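Long-range contacts in 3,4-dihydroxy-2-butanone 4-phosphate synthase (Acinetobacter baumannii, PDB 6MNZ), which probably converts D-ribulose 5-phosphate to formate and 3,4-dihydroxy-2-butanone 4-phosphate, a metal-dependent step of riboflavin biosynthesis: residues Ser4-Leu9 with Ala193-Tyr198; Ile20-Glu25 with Leu187-Ile192; Lys341-Ser346 with Val362-Ala367. All blocks are in the same frame, centred on the assembly; numbering follows the deposited sequence.

Overall arrangement
From the N terminus the chain enters helix 6-15, which leads after a short turn into strand 19-22. Their partners lie far along the sequence and adjoin each other in the reverse order: strand 188-191 runs straight into helix 192-202. Contact 2 pairs the two strands and contact 1 packs the two helices, so the smaller loop closed by contact 2 falls within the larger loop of contact 1. The two touch where Leu9 rests on Gly190, and together they join the beginning and end of the DHBP synthase domain. Contact 3 follows in series, closing a short loop at the edge of the sheet in the GTP cyclohydrolase II-like domain, its centre about 27 Å from that of contact 1.

Contact 1. Residues Ser4-Leu9 with Ala193-Tyr198; sequences SRVEEL and ADLIHY
Val6 and Leu195 bring the two backbones closest, with CA atoms 6.3 Å apart, where the first turn of helix 6-15 meets the first turns of helix 192-202. Val6 points toward the other helix and its two methyl groups divide the work. With CG1 anti to the backbone N (chi1 171°), that methyl of Val6 lies over one face of the Tyr198 ring, 3.9 Å from the ring centroid and 28° off the normal, a CH-pi contact. Val6 CG1 also meets Leu195 CD1 at 3.7 Å. Val6 CG2 turns instead to the backbone of Asp194 and comes within 3.9 Å of Asp194 CB. A short beta-branched side chain suits this place, since its two methyls reach both the ring and the neighbouring turn and need no polar partner.

This is helix-helix packing in the alpha/beta fold of the DHBP synthase domain, joining its first helix to its last. Leu195 carries the apolar layer inward to Leu150 and Leu153 of helix 143-153.

Toward solvent the contact turns polar. Glu7 lays its aliphatic part obliquely against the tyrosine, Glu7 CG lying 3.6 Å from Tyr198 CE1, with its carboxylate plane 46° from the ring. A salt bridge within the segment joins Glu7 OE1 to Arg5 NE at 3.5 Å, so the methylenes serve the ring while the charge is met by the residue at the N-cap position. At the other end a water donates to Asp194 OD2 at 2.7 Å and reaches Ser4 O through a weak bond.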
# COMPACT_ATOMS: atom_id res chain seq x y z
N SER A 4 15.27 9.83 -32.58
CA SER A 4 14.48 10.58 -31.60
C SER A 4 13.02 10.13 -31.62
O SER A 4 12.21 10.61 -30.83
CB SER A 4 14.58 12.08 -31.87
OG SER A 4 14.15 12.83 -30.75
N ARG A 5 12.70 9.18 -32.50
CA ARG A 5 11.33 8.89 -32.89
C ARG A 5 11.04 7.42 -32.62
O ARG A 5 11.81 6.55 -33.03
CB ARG A 5 11.10 9.22 -34.37
CG ARG A 5 9.77 8.74 -34.93
CD ARG A 5 9.96 7.57 -35.88
NE ARG A 5 8.91 7.51 -36.90
CZ ARG A 5 8.97 8.11 -38.08
NH1 ARG A 5 9.94 8.99 -38.34
NH2 ARG A 5 7.99 7.95 -38.96
N VAL A 6 9.92 7.15 -31.95
CA VAL A 6 9.73 5.86 -31.29
C VAL A 6 9.83 4.73 -32.30
O VAL A 6 10.33 3.64 -31.98
CB VAL A 6 8.39 5.83 -30.54
CG1 VAL A 6 8.08 4.43 -30.05
CG2 VAL A 6 8.40 6.82 -29.38
N GLU A 7 9.31 4.93 -33.51
CA GLU A 7 9.23 3.84 -34.47
C GLU A 7 10.61 3.42 -34.95
O GLU A 7 10.85 2.22 -35.16
CB GLU A 7 8.36 4.25 -35.66
CG GLU A 7 6.90 4.49 -35.31
CD GLU A 7 6.58 5.95 -35.09
OE1 GLU A 7 5.77 6.50 -35.86
OE2 GLU A 7 7.05 6.52 -34.08
N GLU A 8 11.56 4.36 -35.03
CA GLU A 8 12.94 3.98 -35.31
C GLU A 8 13.56 3.27 -34.12
O GLU A 8 14.38 2.36 -34.30
CB GLU A 8 13.76 5.22 -35.67
CG GLU A 8 13.27 5.96 -36.90
CD GLU A 8 13.89 7.34 -37.03
OE1 GLU A 8 13.90 8.09 -36.03
OE2 GLU A 8 14.45 7.63 -38.11
N LEU A 9 13.29 3.75 -32.90
CA LEU A 9 13.80 3.08 -31.71
C LEU A 9 13.38 1.62 -31.68
O LEU A 9 14.21 0.73 -31.43
CB LEU A 9 13.30 3.81 -30.46
CG LEU A 9 13.58 5.31 -30.42
CD1 LEU A 9 12.97 5.93 -29.17
CD2 LEU A 9 15.07 5.59 -30.49
N ALA A 193 8.61 8.60 -21.79
CA ALA A 193 7.31 9.25 -21.99
C ALA A 193 6.89 9.20 -23.45
O ALA A 193 5.71 8.97 -23.75
CB ALA A 193 7.36 10.69 -21.49
N ASP A 194 7.83 9.40 -24.37
CA ASP A 194 7.51 9.25 -25.79
C ASP A 194 7.08 7.83 -26.12
O ASP A 194 6.29 7.62 -27.05
CB ASP A 194 8.71 9.65 -26.65
CG ASP A 194 8.86 11.16 -26.78
OD1 ASP A 194 8.41 11.88 -25.87
OD2 ASP A 194 9.48 11.61 -27.77
N LEU A 195 7.58 6.84 -25.38
CA LEU A 195 7.11 5.47 -25.55
C LEU A 195 5.75 5.26 -24.89
O LEU A 195 4.92 4.50 -25.42
CB LEU A 195 8.14 4.49 -24.98
CG LEU A 195 7.88 3.02 -25.29
CD1 LEU A 195 7.95 2.76 -26.79
CD2 LEU A 195 8.88 2.14 -24.55
N ILE A 196 5.52 5.85 -23.72
CA ILE A 196 4.19 5.85 -23.13
C ILE A 196 3.16 6.29 -24.16
O ILE A 196 2.16 5.61 -24.42
CB ILE A 196 4.14 6.75 -21.88
CG1 ILE A 196 4.94 6.13 -20.75
CG2 ILE A 196 2.70 6.96 -21.44
CD1 ILE A 196 5.18 7.05 -19.58
N HIS A 197 3.37 7.48 -24.74
CA HIS A 197 2.38 8.05 -25.64
C HIS A 197 2.22 7.21 -26.90
O HIS A 197 1.10 7.02 -27.37
CB HIS A 197 2.79 9.48 -26.00
CG HIS A 197 1.78 10.20 -26.84
ND1 HIS A 197 0.51 10.49 -26.39
CD2 HIS A 197 1.85 10.70 -28.09
CE1 HIS A 197 -0.17 11.11 -27.34
NE2 HIS A 197 0.64 11.28 -28.37
N TYR A 198 3.30 6.58 -27.37
CA TYR A 198 3.19 5.69 -28.51
C TYR A 198 2.25 4.52 -28.20
O TYR A 198 1.32 4.24 -28.96
CB TYR A 198 4.57 5.17 -28.91
CG TYR A 198 4.55 4.26 -30.11
CD1 TYR A 198 4.74 4.76 -31.39
CD2 TYR A 198 4.40 2.89 -29.96
CE1 TYR A 198 4.66 3.93 -32.50
CE2 TYR A 198 4.32 2.05 -31.06
CZ TYR A 198 4.44 2.58 -32.32
OH TYR A 198 4.35 1.77 -33.42
O HOH W 1 9.74 12.94 -30.16

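Contact 2. Residues Ile20-Glu25 with Leu187-Ile192; sequences ILMDDE and LKIGTI
Ile20 and Ile189 start a parallel pairing of strands 19-22 and 188-191, whose short segments diverge by 22° and run 4.5 Å apart at their closest. This is the edge pair of the mixed sheet of the DHBP synthase domain, which has helices on both faces. Ile20 N donates to Lys188 O at 3.0 Å; Met22 N then donates to Gly190 O, and Ile192 N returns a bond to Met22 O at 2.8 Å. The bond from Gly190 N to Ile20 O is bent and weak.

The tight part is apolar. On one face Ile189 is the centre of a small cluster: CG1 stands anti to the backbone N (chi1 -175°), and Ile189 CD1 beyond it meets Ile20 CG2 at 3.5 Å and Met22 CE at 3.7 Å. The bend of Met22 at chi3 (-89°) sets CE at that end, a reach that an unbranched, flexible side chain provides. On the opposite face Leu21 stands beside Gly190, which has no side chain, and Leu21 CD2 lies 4.2 Å from Ile192 CG1.

The loose end is at the partly exposed Lys188, which points away from the partner strand; its NZ makes a long, weak ion pair with Asp12. Asp23, just past the strand, is by contrast buried: Asp23 CB touches Ile192 CD1 at 3.6 Å, while the carboxylate turns away. Its OD2 accepts from Glu28 N and OD1 from Glu30 N, which probably helps to place Glu28, a predicted metal ligand.

Helix 175-184 covers the face of Ile20, Met22 and Ile189, while helix 143-153 packs on Leu21, and on Ile192 just past the strand. Strand 31-36 flanks 19-22 antiparallel, leaving 188-191 outermost within this chain.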
# COMPACT_ATOMS: atom_id res chain seq x y z
N ILE A 20 19.40 4.64 -26.85
CA ILE A 20 19.43 5.33 -25.57
C ILE A 20 18.01 5.72 -25.19
O ILE A 20 17.25 6.22 -26.02
CB ILE A 20 20.34 6.57 -25.63
CG1 ILE A 20 21.78 6.15 -25.92
CG2 ILE A 20 20.28 7.34 -24.32
CD1 ILE A 20 22.69 7.30 -26.30
N LEU A 21 17.63 5.43 -23.95
CA LEU A 21 16.31 5.75 -23.42
C LEU A 21 16.47 6.59 -22.17
O LEU A 21 17.11 6.17 -21.21
CB LEU A 21 15.52 4.47 -23.11
CG LEU A 21 14.54 4.01 -24.20
CD1 LEU A 21 13.96 2.65 -23.84
CD2 LEU A 21 13.43 5.02 -24.41
N MET A 22 15.84 7.76 -22.17
CA MET A 22 15.79 8.62 -20.99
C MET A 22 14.44 8.46 -20.31
O MET A 22 13.40 8.41 -20.98
CB MET A 22 16.01 10.08 -21.37
CG MET A 22 17.36 10.36 -22.01
SD MET A 22 17.60 12.11 -22.38
CE MET A 22 16.93 12.20 -24.03
N ASP A 23 14.45 8.49 -18.98
CA ASP A 23 13.23 8.63 -18.22
C ASP A 23 12.97 10.10 -17.92
O ASP A 23 13.71 10.99 -18.35
CB ASP A 23 13.32 7.81 -16.93
CG ASP A 23 14.29 8.41 -15.93
OD1 ASP A 23 15.25 9.09 -16.37
OD2 ASP A 23 13.94 8.43 -14.73
N ASP A 24 11.85 10.37 -17.25
CA ASP A 24 11.44 11.74 -16.99
C ASP A 24 12.56 12.49 -16.27
O ASP A 24 13.24 11.95 -15.40
CB ASP A 24 10.16 11.76 -16.15
CG ASP A 24 8.92 11.52 -16.98
OD1 ASP A 24 9.06 11.00 -18.11
OD2 ASP A 24 7.82 11.88 -16.53
N GLU A 25 12.75 13.75 -16.67
CA GLU A 25 13.85 14.54 -16.11
C GLU A 25 13.75 14.64 -14.59
O GLU A 25 14.76 14.90 -13.93
CB GLU A 25 13.84 15.94 -16.74
CG GLU A 25 14.77 16.95 -16.08
CD GLU A 25 14.45 18.38 -16.49
OE1 GLU A 25 14.10 19.19 -15.61
OE2 GLU A 25 14.54 18.68 -17.70
N LEU A 187 23.88 6.22 -32.52
CA LEU A 187 22.72 5.61 -31.89
C LEU A 187 21.57 6.60 -31.83
O LEU A 187 21.78 7.80 -31.59
CB LEU A 187 23.05 5.11 -30.48
CG LEU A 187 24.27 4.20 -30.38
CD1 LEU A 187 24.59 3.91 -28.92
CD2 LEU A 187 24.05 2.90 -31.15
N LYS A 188 20.35 6.09 -31.94
CA LYS A 188 19.18 6.93 -31.70
C LYS A 188 18.83 6.94 -30.22
O LYS A 188 19.15 6.01 -29.47
CB LYS A 188 17.98 6.43 -32.51
CG LYS A 188 18.08 6.67 -34.01
CD LYS A 188 18.66 5.45 -34.71
CE LYS A 188 18.42 5.50 -36.21
NZ LYS A 188 19.22 4.47 -36.93
N ILE A 189 18.07 7.96 -29.83
CA ILE A 189 17.81 8.26 -28.43
C ILE A 189 16.32 8.51 -28.27
O ILE A 189 15.62 8.82 -29.24
CB ILE A 189 18.63 9.48 -27.94
CG1 ILE A 189 18.44 9.70 -26.45
CG2 ILE A 189 18.26 10.73 -28.73
CD1 ILE A 189 19.61 10.39 -25.79
N GLY A 190 15.81 8.28 -27.06
CA GLY A 190 14.37 8.21 -26.86
C GLY A 190 13.98 8.60 -25.45
O GLY A 190 14.71 8.34 -24.49
N THR A 191 12.72 9.01 -25.33
CA THR A 191 12.09 9.32 -24.06
C THR A 191 11.10 8.22 -23.70
O THR A 191 10.26 7.84 -24.53
CB THR A 191 11.37 10.67 -24.12
OG1 THR A 191 12.30 11.68 -24.52
CG2 THR A 191 10.78 11.02 -22.77
N ILE A 192 11.15 7.75 -22.45
CA ILE A 192 10.18 6.75 -22.00
C ILE A 192 8.77 7.31 -22.08
O ILE A 192 7.84 6.62 -22.52
CB ILE A 192 10.52 6.28 -20.57
CG1 ILE A 192 11.84 5.51 -20.55
CG2 ILE A 192 9.39 5.41 -20.02
CD1 ILE A 192 12.33 5.20 -19.15

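Contact 3. Residues Lys341-Ser346 with Val362-Ala367; sequences KMKLLS and VEYVTA
Leu344 O is gripped by the chain around Thr366. Thr366 N donates to Leu344 O at 2.6 Å, almost straight at 170°, and Thr366 OG1 adds a weak bond at 3.4 Å. With OG1 beside the backbone N (chi1 -49°), a threonine can turn its hydroxyl to the carbonyl that its own amide already holds. Val365 CA makes a CA-H...O contact with the same oxygen. The amide of the same leucine, Leu344 N, donates to Tyr364 O at 2.9 Å.

These bonds pair strands 342-344 and 362-365 in parallel, with an interruption around Glu363, where the second strand turns a corner. Val362 pairs with Met342 and Val365 with Leu344, so one strand spends three residues where the other spends two. Both valines consequently face the same way. Val362 CG2 sits 4.0 Å from Leu344 CD1, the two side chains crossing at about a right angle, and 4.1 Å from Met342 CE; Val365 CG1 meets Leu344 CB at 3.9 Å. Compact branched valines suit this face, against the longer, buried Leu344 and Met342.

On the other face Lys343 and Tyr364 lie side by side and point the same way. Lys343 CD approaches Tyr364 CD2 at 3.6 Å, obliquely to the ring, so the lysine's methylenes serve as an apolar surface at the protein exterior.

Strand 248-253 runs parallel on the far side of 342-344, its Val250 touching Met342 and Leu344. Leu349 and Leu354, from the loop linking the paired strands, pack on Leu344 and Met342 respectively, and 362-365 is the outermost strand, within this chain, of the sheet of the GTP cyclohydrolase II-like domain.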
# COMPACT_ATOMS: atom_id res chain seq x y z
N LYS A 341 -15.69 15.72 -30.06
CA LYS A 341 -15.41 17.14 -29.91
C LYS A 341 -15.77 17.55 -28.49
O LYS A 341 -16.88 17.27 -28.03
CB LYS A 341 -16.20 17.98 -30.92
CG LYS A 341 -15.77 17.80 -32.37
CD LYS A 341 -16.63 18.64 -33.31
CE LYS A 341 -16.37 18.28 -34.77
NZ LYS A 341 -17.27 19.03 -35.70
N MET A 342 -14.83 18.21 -27.81
CA MET A 342 -14.86 18.30 -26.36
C MET A 342 -14.94 19.76 -25.93
O MET A 342 -14.31 20.63 -26.53
CB MET A 342 -13.62 17.67 -25.71
CG MET A 342 -13.71 16.16 -25.53
SD MET A 342 -12.36 15.50 -24.54
CE MET A 342 -10.94 15.79 -25.60
N LYS A 343 -15.53 19.96 -24.76
CA LYS A 343 -15.40 21.20 -24.00
C LYS A 343 -14.73 20.86 -22.67
O LYS A 343 -15.37 20.32 -21.77
CB LYS A 343 -16.76 21.85 -23.80
CG LYS A 343 -16.87 22.80 -22.62
CD LYS A 343 -18.20 23.54 -22.66
CE LYS A 343 -18.66 23.97 -21.28
NZ LYS A 343 -19.99 24.63 -21.32
N LEU A 344 -13.42 21.09 -22.59
CA LEU A 344 -12.63 20.63 -21.46
C LEU A 344 -12.80 21.58 -20.28
O LEU A 344 -12.59 22.79 -20.42
CB LEU A 344 -11.16 20.51 -21.83
CG LEU A 344 -10.73 19.39 -22.77
CD1 LEU A 344 -9.21 19.35 -22.88
CD2 LEU A 344 -11.25 18.04 -22.31
N LEU A 345 -13.00 21.01 -19.10
CA LEU A 345 -13.00 21.76 -17.85
C LEU A 345 -11.62 21.78 -17.19
O LEU A 345 -11.53 22.05 -15.99
CB LEU A 345 -14.03 21.18 -16.89
CG LEU A 345 -15.43 20.98 -17.48
CD1 LEU A 345 -16.43 20.63 -16.38
CD2 LEU A 345 -15.88 22.21 -18.25
N SER A 346 -10.56 21.52 -17.95
CA SER A 346 -9.20 21.53 -17.43
C SER A 346 -8.51 22.84 -17.79
O SER A 346 -8.88 23.52 -18.75
CB SER A 346 -8.41 20.35 -17.97
OG SER A 346 -8.97 19.11 -17.56
N VAL A 362 -10.58 19.56 -29.30
CA VAL A 362 -10.75 20.65 -28.35
C VAL A 362 -10.93 21.94 -29.13
O VAL A 362 -10.06 22.31 -29.93
CB VAL A 362 -9.57 20.74 -27.37
CG1 VAL A 362 -9.90 21.68 -26.23
CG2 VAL A 362 -9.22 19.35 -26.84
N GLU A 363 -12.05 22.63 -28.89
CA GLU A 363 -12.21 24.02 -29.29
C GLU A 363 -12.33 24.97 -28.11
O GLU A 363 -12.04 26.16 -28.26
CB GLU A 363 -13.45 24.19 -30.17
CG GLU A 363 -13.35 23.49 -31.52
CD GLU A 363 -13.71 22.01 -31.44
OE1 GLU A 363 -14.14 21.56 -30.36
OE2 GLU A 363 -13.60 21.32 -32.47
N TYR A 364 -12.68 24.45 -26.93
CA TYR A 364 -13.14 25.28 -25.82
C TYR A 364 -12.63 24.60 -24.55
O TYR A 364 -13.08 23.50 -24.21
CB TYR A 364 -14.67 25.37 -25.83
CG TYR A 364 -15.30 26.26 -24.77
CD1 TYR A 364 -14.62 27.37 -24.28
CD2 TYR A 364 -16.66 26.17 -24.52
CE1 TYR A 364 -15.26 28.29 -23.46
CE2 TYR A 364 -17.29 27.06 -23.68
CZ TYR A 364 -16.58 28.09 -23.12
OH TYR A 364 -17.19 28.92 -22.20
N VAL A 365 -11.69 25.24 -23.87
CA VAL A 365 -11.35 24.89 -22.50
C VAL A 365 -12.07 25.88 -21.58
O VAL A 365 -11.97 27.10 -21.77
CB VAL A 365 -9.83 24.92 -22.26
CG1 VAL A 365 -9.18 23.71 -22.92
CG2 VAL A 365 -9.22 26.20 -22.79
N THR A 366 -12.77 25.35 -20.59
CA THR A 366 -13.62 26.17 -19.74
C THR A 366 -12.80 26.75 -18.59
O THR A 366 -11.78 26.20 -18.19
CB THR A 366 -14.79 25.34 -19.21
OG1 THR A 366 -15.40 24.63 -20.30
CG2 THR A 366 -15.84 26.23 -18.55
N ALA A 367 -13.38 27.76 -17.94
CA ALA A 367 -12.60 28.65 -17.11
C ALA A 367 -12.51 28.09 -15.69
O ALA A 367 -12.74 26.90 -15.47
CB ALA A 367 -13.20 30.05 -17.12